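Putative secreted glycosylhydrolase (Parabacteroides distasonis ATCC 8503, PDB 3IMM) is a putative secreted glycoside hydrolase, probably of the 3-keto-disaccharide hydrolase type, and binds a sodium ion in the crystal. Local coordinates at residues 148-154 / 170-176. Numbering follows the deposited sequence.
Sequences MSKWTSG and PFAELPT
The carbonyl of Trp151, the centre of an inverse gamma turn, takes the only direct hydrogen bond between the two segments, from Ala172 N. It joins two short 3-10 turns, 148-150 and 171-173, within the long loop that connects strands 141-147 and 179-182 of this concanavalin-like beta-sandwich. Ala172 N lies 2.8 Å from Trp151 O, above the carbonyl plane. The N-H...O angle is 158°. The gamma turn swings the chain out of the first 3-10 turn and presents this carbonyl to the second. Next to it, a water donates to Ser153 O and accepts from Phe171 N, so that Ala172 N reaches the carbonyl of Trp151 directly, while Phe171 N is linked to that of Ser153 through the water. The Pro170 ring lies against the backbone of 152-154, its CG 3.8 Å from Gly154 N.

The aromatic side chains touch at their roots, Trp151 CB to Phe171 CB at 3.5 Å, and cross obliquely as they run inward. His107 receives both: its ring stacks on Phe171 and meets that of Trp151 at about 55°. Trp151 NE1 is held by Asn157 OD1. At the other end of the contact, the side chain of selenomethionine Met148 reaches past Phe171 O to Leu174 and also touches Val80 of strand 80-85 and Tyr68 of strand 62-69. Val80, on an outermost strand of its sheet, also touches Phe171 and Leu174, so side chains from both segments meet it. With chi3 at 69° the Met148 chain bends at its end, which brings CE to 3.6 Å from Leu174 CB and to 3.4 Å from Phe171 O.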
loop_
_atom_site.group_PDB
_atom_site.type_symbol
_atom_site.label_atom_id
_atom_site.label_comp_id
_atom_site.label_asym_id
_atom_site.label_seq_id
_atom_site.Cartn_x
_atom_site.Cartn_y
_atom_site.Cartn_z
HETATM N N MSE A 148 7.911 12.685 -4.713
HETATM C CA MSE A 148 6.674 13.079 -5.388
HETATM C C MSE A 148 6.760 14.380 -6.171
HETATM O O MSE A 148 5.952 14.598 -7.084
HETATM C CB MSE A 148 5.504 13.156 -4.372
HETATM C CG MSE A 148 5.228 11.856 -3.693
HETATM SE SE MSE A 148 3.995 11.984 -2.264
HETATM C CE MSE A 148 2.369 12.378 -3.267
ATOM N N SER A 149 7.741 15.225 -5.853
ATOM C CA SER A 149 7.901 16.510 -6.542
ATOM C C SER A 149 8.301 16.317 -7.989
ATOM O O SER A 149 8.039 17.195 -8.782
ATOM C CB SER A 149 8.885 17.451 -5.828
ATOM O OG SER A 149 10.168 16.919 -5.819
ATOM N N LYS A 150 8.863 15.151 -8.335
ATOM C CA LYS A 150 9.215 14.836 -9.721
ATOM C C LYS A 150 8.003 14.518 -10.562
ATOM O O LYS A 150 8.071 14.566 -11.783
ATOM C CB LYS A 150 10.159 13.646 -9.801
ATOM C CG LYS A 150 11.519 13.861 -9.130
ATOM C CD LYS A 150 12.338 12.541 -9.052
ATOM C CE LYS A 150 12.954 12.128 -10.404
ATOM N NZ LYS A 150 13.065 10.623 -10.483
ATOM N N TRP A 151 6.888 14.178 -9.929
ATOM C CA TRP A 151 5.691 13.742 -10.669
ATOM C C TRP A 151 4.832 14.968 -11.012
ATOM O O TRP A 151 3.752 15.181 -10.435
ATOM C CB TRP A 151 4.906 12.706 -9.844
ATOM C CG TRP A 151 5.369 11.311 -10.099
ATOM C CD1 TRP A 151 4.758 10.377 -10.896
ATOM C CD2 TRP A 151 6.575 10.706 -9.614
ATOM N NE1 TRP A 151 5.518 9.228 -10.923
ATOM C CE2 TRP A 151 6.643 9.415 -10.151
ATOM C CE3 TRP A 151 7.603 11.137 -8.796
ATOM C CZ2 TRP A 151 7.700 8.562 -9.892
ATOM C CZ3 TRP A 151 8.653 10.256 -8.519
ATOM C CH2 TRP A 151 8.682 8.992 -9.057
ATOM N N THR A 152 5.352 15.769 -11.938
ATOM C CA THR A 152 4.694 16.971 -12.400
ATOM C C THR A 152 3.569 16.641 -13.381
ATOM O O THR A 152 2.633 17.409 -13.521
ATOM C CB THR A 152 5.689 17.920 -13.051
ATOM O OG1 THR A 152 6.428 17.188 -14.036
ATOM C CG2 THR A 152 6.627 18.536 -12.004
ATOM N N SER A 153 3.648 15.474 -14.008
ATOM C CA SER A 153 2.594 14.982 -14.882
ATOM C C SER A 153 1.711 13.945 -14.186
ATOM O O SER A 153 2.193 13.052 -13.461
ATOM C CB SER A 153 3.215 14.420 -16.189
ATOM O OG SER A 153 2.285 13.732 -17.011
ATOM N N GLY A 154 0.400 14.080 -14.412
ATOM C CA GLY A 154 -0.567 13.035 -14.136
ATOM C C GLY A 154 -0.760 11.988 -15.234
ATOM O O GLY A 154 -1.543 11.074 -15.070
ATOM N N PRO A 170 -1.536 14.880 -10.644
ATOM C CA PRO A 170 -0.068 14.875 -10.544
ATOM C C PRO A 170 0.376 14.689 -9.094
ATOM O O PRO A 170 -0.082 15.415 -8.205
ATOM C CB PRO A 170 0.329 16.261 -11.060
ATOM C CG PRO A 170 -0.771 16.689 -11.921
ATOM C CD PRO A 170 -2.022 16.109 -11.288
ATOM N N PHE A 171 1.246 13.718 -8.846
ATOM C CA PHE A 171 1.703 13.475 -7.469
ATOM C C PHE A 171 2.485 14.637 -6.875
ATOM O O PHE A 171 2.499 14.785 -5.663
ATOM C CB PHE A 171 2.476 12.141 -7.363
ATOM C CG PHE A 171 1.580 10.913 -7.150
ATOM C CD1 PHE A 171 0.229 10.933 -7.468
ATOM C CD2 PHE A 171 2.125 9.723 -6.685
ATOM C CE1 PHE A 171 -0.587 9.788 -7.280
ATOM C CE2 PHE A 171 1.321 8.604 -6.492
ATOM C CZ PHE A 171 -0.029 8.634 -6.803
ATOM N N ALA A 172 3.100 15.483 -7.713
ATOM C CA ALA A 172 3.765 16.688 -7.246
ATOM C C ALA A 172 2.847 17.671 -6.532
ATOM O O ALA A 172 3.327 18.492 -5.756
ATOM C CB ALA A 172 4.503 17.396 -8.385
ATOM N N GLU A 173 1.543 17.582 -6.767
ATOM C CA GLU A 173 0.599 18.522 -6.160
ATOM C C GLU A 173 -0.331 17.802 -5.173
ATOM O O GLU A 173 -1.266 18.401 -4.636
ATOM C CB GLU A 173 -0.207 19.257 -7.239
ATOM C CG GLU A 173 0.437 19.354 -8.632
ATOM C CD GLU A 173 1.588 20.353 -8.754
ATOM O OE1 GLU A 173 1.820 21.155 -7.822
ATOM O OE2 GLU A 173 2.267 20.326 -9.811
ATOM N N LEU A 174 -0.076 16.514 -4.935
ATOM C CA LEU A 174 -0.832 15.753 -3.954
ATOM C C LEU A 174 -0.418 16.179 -2.525
ATOM O O LEU A 174 0.786 16.392 -2.252
ATOM C CB LEU A 174 -0.626 14.246 -4.187
ATOM C CG LEU A 174 -1.871 13.404 -4.496
ATOM C CD1 LEU A 174 -2.691 13.932 -5.607
ATOM C CD2 LEU A 174 -1.468 11.995 -4.739
ATOM N N PRO A 175 -1.418 16.396 -1.646
ATOM C CA PRO A 175 -1.145 16.529 -0.216
ATOM C C PRO A 175 -0.426 15.302 0.368
ATOM O O PRO A 175 -0.659 14.157 -0.082
ATOM C CB PRO A 175 -2.548 16.667 0.400
ATOM C CG PRO A 175 -3.414 17.193 -0.721
ATOM C CD PRO A 175 -2.853 16.584 -1.967
ATOM N N THR A 176 0.372 15.545 1.415
ATOM C CA THR A 176 1.208 14.538 2.031
ATOM C C THR A 176 0.738 14.267 3.476
ATOM O O THR A 176 1.521 14.075 4.415
ATOM C CB THR A 176 2.673 14.948 1.898
ATOM O OG1 THR A 176 2.921 16.172 2.621
ATOM C CG2 THR A 176 3.007 15.129 0.416
HETATM O O HOH W 1 1.602 11.998 -11.084
#